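Long-range contact in orphan protein TM0875 (Thermotoga maritima, PDB 1O22), which is of unknown function but forms a two-chain assembly, each chain having a new fold of helices and a mixed beta sheet: residues Y23-K28 against N52-G57. Residues are numbered along the deposited sequence; the frame is centred on the assembly and turned at random. Where two conformers were deposited one is given.
Sequences YYKKGK and NSELIG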
ATOM      1  N   TYR A  23     -17.224  -1.909  -5.263  1.00 18.15           N
ATOM      2  CA  TYR A  23     -17.872  -2.717  -6.284  1.00 15.79           C
ATOM      3  C   TYR A  23     -18.704  -3.793  -5.607  1.00 18.67           C
ATOM      4  O   TYR A  23     -18.420  -4.173  -4.475  1.00 17.42           O
ATOM      5  CB  TYR A  23     -16.861  -3.325  -7.286  1.00 17.08           C
ATOM      6  CG  TYR A  23     -15.921  -4.359  -6.706  1.00 17.32           C
ATOM      7  CD1 TYR A  23     -16.280  -5.698  -6.634  1.00 16.02           C
ATOM      8  CD2 TYR A  23     -14.664  -3.983  -6.236  1.00 14.98           C
ATOM      9  CE1 TYR A  23     -15.456  -6.608  -6.086  1.00 18.05           C
ATOM     10  CE2 TYR A  23     -13.829  -4.897  -5.693  1.00 16.88           C
ATOM     11  CZ  TYR A  23     -14.202  -6.209  -5.640  1.00 16.63           C
ATOM     12  OH  TYR A  23     -13.330  -7.116  -5.061  1.00 19.29           O
ATOM     13  N   TYR A  24     -19.744  -4.260  -6.310  1.00 18.23           N
ATOM     14  CA  TYR A  24     -20.706  -5.208  -5.753  1.00 19.75           C
ATOM     15  C   TYR A  24     -21.171  -6.152  -6.825  1.00 18.35           C
ATOM     16  O   TYR A  24     -21.573  -5.699  -7.905  1.00 16.62           O
ATOM     17  CB  TYR A  24     -21.973  -4.473  -5.226  1.00 20.15           C
ATOM     18  CG  TYR A  24     -21.706  -3.322  -4.290  1.00 19.16           C
ATOM     19  CD1 TYR A  24     -21.533  -3.535  -2.931  1.00 25.92           C
ATOM     20  CD2 TYR A  24     -21.612  -2.023  -4.766  1.00 23.16           C
ATOM     21  CE1 TYR A  24     -21.282  -2.483  -2.055  1.00 22.52           C
ATOM     22  CE2 TYR A  24     -21.374  -0.953  -3.894  1.00 25.03           C
ATOM     23  CZ  TYR A  24     -21.206  -1.197  -2.538  1.00 28.47           C
ATOM     24  OH  TYR A  24     -20.964  -0.168  -1.649  1.00 31.55           O
ATOM     25  N   LYS A  25     -21.198  -7.439  -6.524  1.00 15.28           N
ATOM     26  CA  LYS A  25     -21.854  -8.376  -7.430  1.00 15.90           C
ATOM     27  C   LYS A  25     -23.380  -8.099  -7.521  1.00 17.25           C
ATOM     28  O   LYS A  25     -24.095  -8.038  -6.502  1.00 16.50           O
ATOM     29  CB  LYS A  25     -21.574  -9.831  -7.063  1.00 16.70           C
ATOM     30  CG  LYS A  25     -21.928 -10.828  -8.225  1.00 19.25           C
ATOM     31  CD  LYS A  25     -21.172 -12.090  -8.115  1.00 28.44           C
ATOM     32  CE  LYS A  25     -21.114 -12.830  -9.393  1.00 36.19           C
ATOM     33  NZ  LYS A  25     -20.551 -14.185  -9.122  1.00 41.08           N
ATOM     34  N   LYS A  26     -23.849  -7.882  -8.742  1.00 16.15           N
ATOM     35  CA  LYS A  26     -25.277  -7.684  -9.008  1.00 16.93           C
ATOM     36  C   LYS A  26     -26.123  -8.773  -8.369  1.00 18.02           C
ATOM     37  O   LYS A  26     -25.740  -9.958  -8.350  1.00 22.32           O
ATOM     38  CB  LYS A  26     -25.572  -7.678 -10.490  1.00 16.42           C
ATOM     39  CG  LYS A  26     -25.199  -6.447 -11.221  1.00 15.80           C
ATOM     40  CD  LYS A  26     -25.404  -6.648 -12.717  1.00 19.66           C
ATOM     41  CE  LYS A  26     -25.285  -5.352 -13.527  1.00 25.89           C
ATOM     42  NZ  LYS A  26     -25.356  -5.595 -15.032  1.00 16.24           N
ATOM     43  N   GLY A  27     -27.265  -8.342  -7.844  1.00 15.39           N
ATOM     44  CA  GLY A  27     -28.218  -9.222  -7.219  1.00 16.50           C
ATOM     45  C   GLY A  27     -27.990  -9.517  -5.754  1.00 16.52           C
ATOM     46  O   GLY A  27     -28.940  -9.859  -5.055  1.00 16.08           O
ATOM     47  N   LYS A  28     -26.754  -9.371  -5.275  1.00 17.27           N
ATOM     48  CA  LYS A  28     -26.455  -9.631  -3.871  1.00 17.05           C
ATOM     49  C   LYS A  28     -26.954  -8.489  -2.985  1.00 20.71           C
ATOM     50  O   LYS A  28     -26.763  -7.303  -3.292  1.00 22.13           O
ATOM     51  CB  LYS A  28     -24.969  -9.882  -3.659  1.00 19.04           C
ATOM     52  CG  LYS A  28     -24.701 -10.488  -2.282  1.00 20.46           C
ATOM     53  CD  LYS A  28     -23.380 -11.179  -2.171  1.00 27.92           C
ATOM     54  CE  LYS A  28     -23.098 -11.584  -0.729  1.00 23.20           C
ATOM     55  NZ  LYS A  28     -24.038 -12.616  -0.240  1.00 19.19           N
ATOM     56  N   ASN A  52     -11.757  -7.925   0.329  1.00 21.49           N
ATOM     57  CA  ASN A  52     -12.075  -7.874  -1.099  1.00 19.32           C
ATOM     58  C   ASN A  52     -12.258  -9.270  -1.660  1.00 18.88           C
ATOM     59  O   ASN A  52     -11.463 -10.156  -1.402  1.00 20.76           O
ATOM     60  CB  ASN A  52     -11.018  -7.108  -1.901  1.00 22.31           C
ATOM     61  CG  ASN A  52     -11.143  -5.589  -1.751  1.00 21.89           C
ATOM     62  OD1 ASN A  52     -11.880  -5.093  -0.893  1.00 18.69           O
ATOM     63  ND2 ASN A  52     -10.419  -4.853  -2.581  1.00 24.13           N
ATOM     64  N   SER A  53     -13.360  -9.475  -2.369  1.00 19.37           N
ATOM     65  CA  SER A  53     -13.701 -10.782  -2.918  1.00 19.98           C
ATOM     66  C   SER A  53     -14.444 -10.580  -4.236  1.00 20.68           C
ATOM     67  O   SER A  53     -14.701  -9.448  -4.668  1.00 18.32           O
ATOM     68  CB  SER A  53     -14.599 -11.567  -1.937  1.00 22.72           C
ATOM     69  OG  SER A  53     -15.890 -10.965  -1.822  1.00 20.13           O
ATOM     70  N   GLU A  54     -14.850 -11.688  -4.841  1.00 20.58           N
ATOM     71  CA  GLU A  54     -15.719 -11.628  -6.004  1.00 21.14           C
ATOM     72  C   GLU A  54     -17.091 -11.069  -5.730  1.00 18.96           C
ATOM     73  O   GLU A  54     -17.785 -10.707  -6.687  1.00 21.49           O
ATOM     74  CB  GLU A  54     -15.746 -12.967  -6.817  1.00 21.55           C
ATOM     75  CG  GLU A  54     -16.623 -14.127  -6.467  0.65 32.60           C
ATOM     76  CD  GLU A  54     -16.344 -15.272  -7.461  0.65 37.56           C
ATOM     77  OE1 GLU A  54     -16.773 -15.178  -8.650  0.65 30.87           O
ATOM     78  OE2 GLU A  54     -15.631 -16.223  -7.075  0.65 41.76           O
ATOM     79  N   LEU A  55     -17.499 -10.988  -4.465  1.00 18.01           N
ATOM     80  CA  LEU A  55     -18.828 -10.488  -4.125  1.00 18.90           C
ATOM     81  C   LEU A  55     -18.889  -8.995  -3.882  1.00 19.39           C
ATOM     82  O   LEU A  55     -19.902  -8.390  -4.123  1.00 17.72           O
ATOM     83  CB  LEU A  55     -19.398 -11.211  -2.898  1.00 20.38           C
ATOM     84  CG  LEU A  55     -19.440 -12.727  -3.043  1.00 18.05           C
ATOM     85  CD1 LEU A  55     -19.886 -13.350  -1.726  1.00 29.35           C
ATOM     86  CD2 LEU A  55     -20.381 -13.129  -4.199  1.00 28.70           C
ATOM     87  N   ILE A  56     -17.806  -8.444  -3.341  1.00 17.45           N
ATOM     88  CA  ILE A  56     -17.777  -7.103  -2.821  1.00 17.38           C
ATOM     89  C   ILE A  56     -16.304  -6.701  -2.597  1.00 19.36           C
ATOM     90  O   ILE A  56     -15.458  -7.532  -2.260  1.00 17.92           O
ATOM     91  CB  ILE A  56     -18.597  -7.004  -1.473  1.00 19.69           C
ATOM     92  CG1 ILE A  56     -18.663  -5.546  -1.011  1.00 14.92           C
ATOM     93  CG2 ILE A  56     -18.009  -7.926  -0.372  1.00 19.72           C
ATOM     94  CD1 ILE A  56     -19.804  -5.211  -0.046  1.00 18.56           C
ATOM     95  N   GLY A  57     -16.026  -5.416  -2.746  1.00 18.64           N
ATOM     96  CA  GLY A  57     -14.730  -4.904  -2.393  1.00 18.81           C
ATOM     97  C   GLY A  57     -14.607  -3.410  -2.475  1.00 18.54           C
ATOM     98  O   GLY A  57     -15.494  -2.708  -2.932  1.00 18.61           O
TER
HETATM   99  O   HOH W   1     -17.851 -13.189 -10.436  1.00 32.96           O
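The Tyr23 ring lies under the backbone of Gly57, whose N sits 3.5 Å above the ring plane, over its centre. Gly57 CA makes a CH-pi contact with the same face, 3.8 Å from the ring centroid. Ser53 O lies at the ring edge, in its plane, and accepts a 2.7 Å hydrogen bond from Tyr23 OH. The Phe148 ring also meets this ring, and Phe161 touches the Tyr23 side chain. The Tyr24 ring belongs to the opposite sheet face, where its CE1 meets Ile56 CD1. These residues pair antiparallel strands 19-25 and 56-66, neighbours in the mixed sheet. Tyr23 and Gly57 form the hydrogen-bonded pair, and Tyr24 and Ile56 the non-hydrogen-bonded pair. Tyr23 CG stands between its backbone N and carbonyl carbon (chi1 67°); from there the ring reaches under Gly57. A CB on Gly57 would clash with Tyr23 OH. An alanine in place of Tyr23 would probably leave Ser53 O without this donor and open a gap under Gly57. At the end of strand 19-25, the Lys25 N-H points almost straight at Leu55 O (178°), from above the carbonyl plane. A type II turn from Lys25 to Lys28 then brings the Lys28 chain back over Leu55, with CE 3.8 Å from Leu55 CD1. Lys28 NZ makes a hydrogen bond to Thr44 O of the second subunit, so this corner joins the subunit interface. Ser53 OG accepts from Leu55 N in an ST turn. In one conformer of Glu54, a water accepts from Lys25 NZ at 3.2 Å and donates to Glu54 OE1 at 2.9 Å.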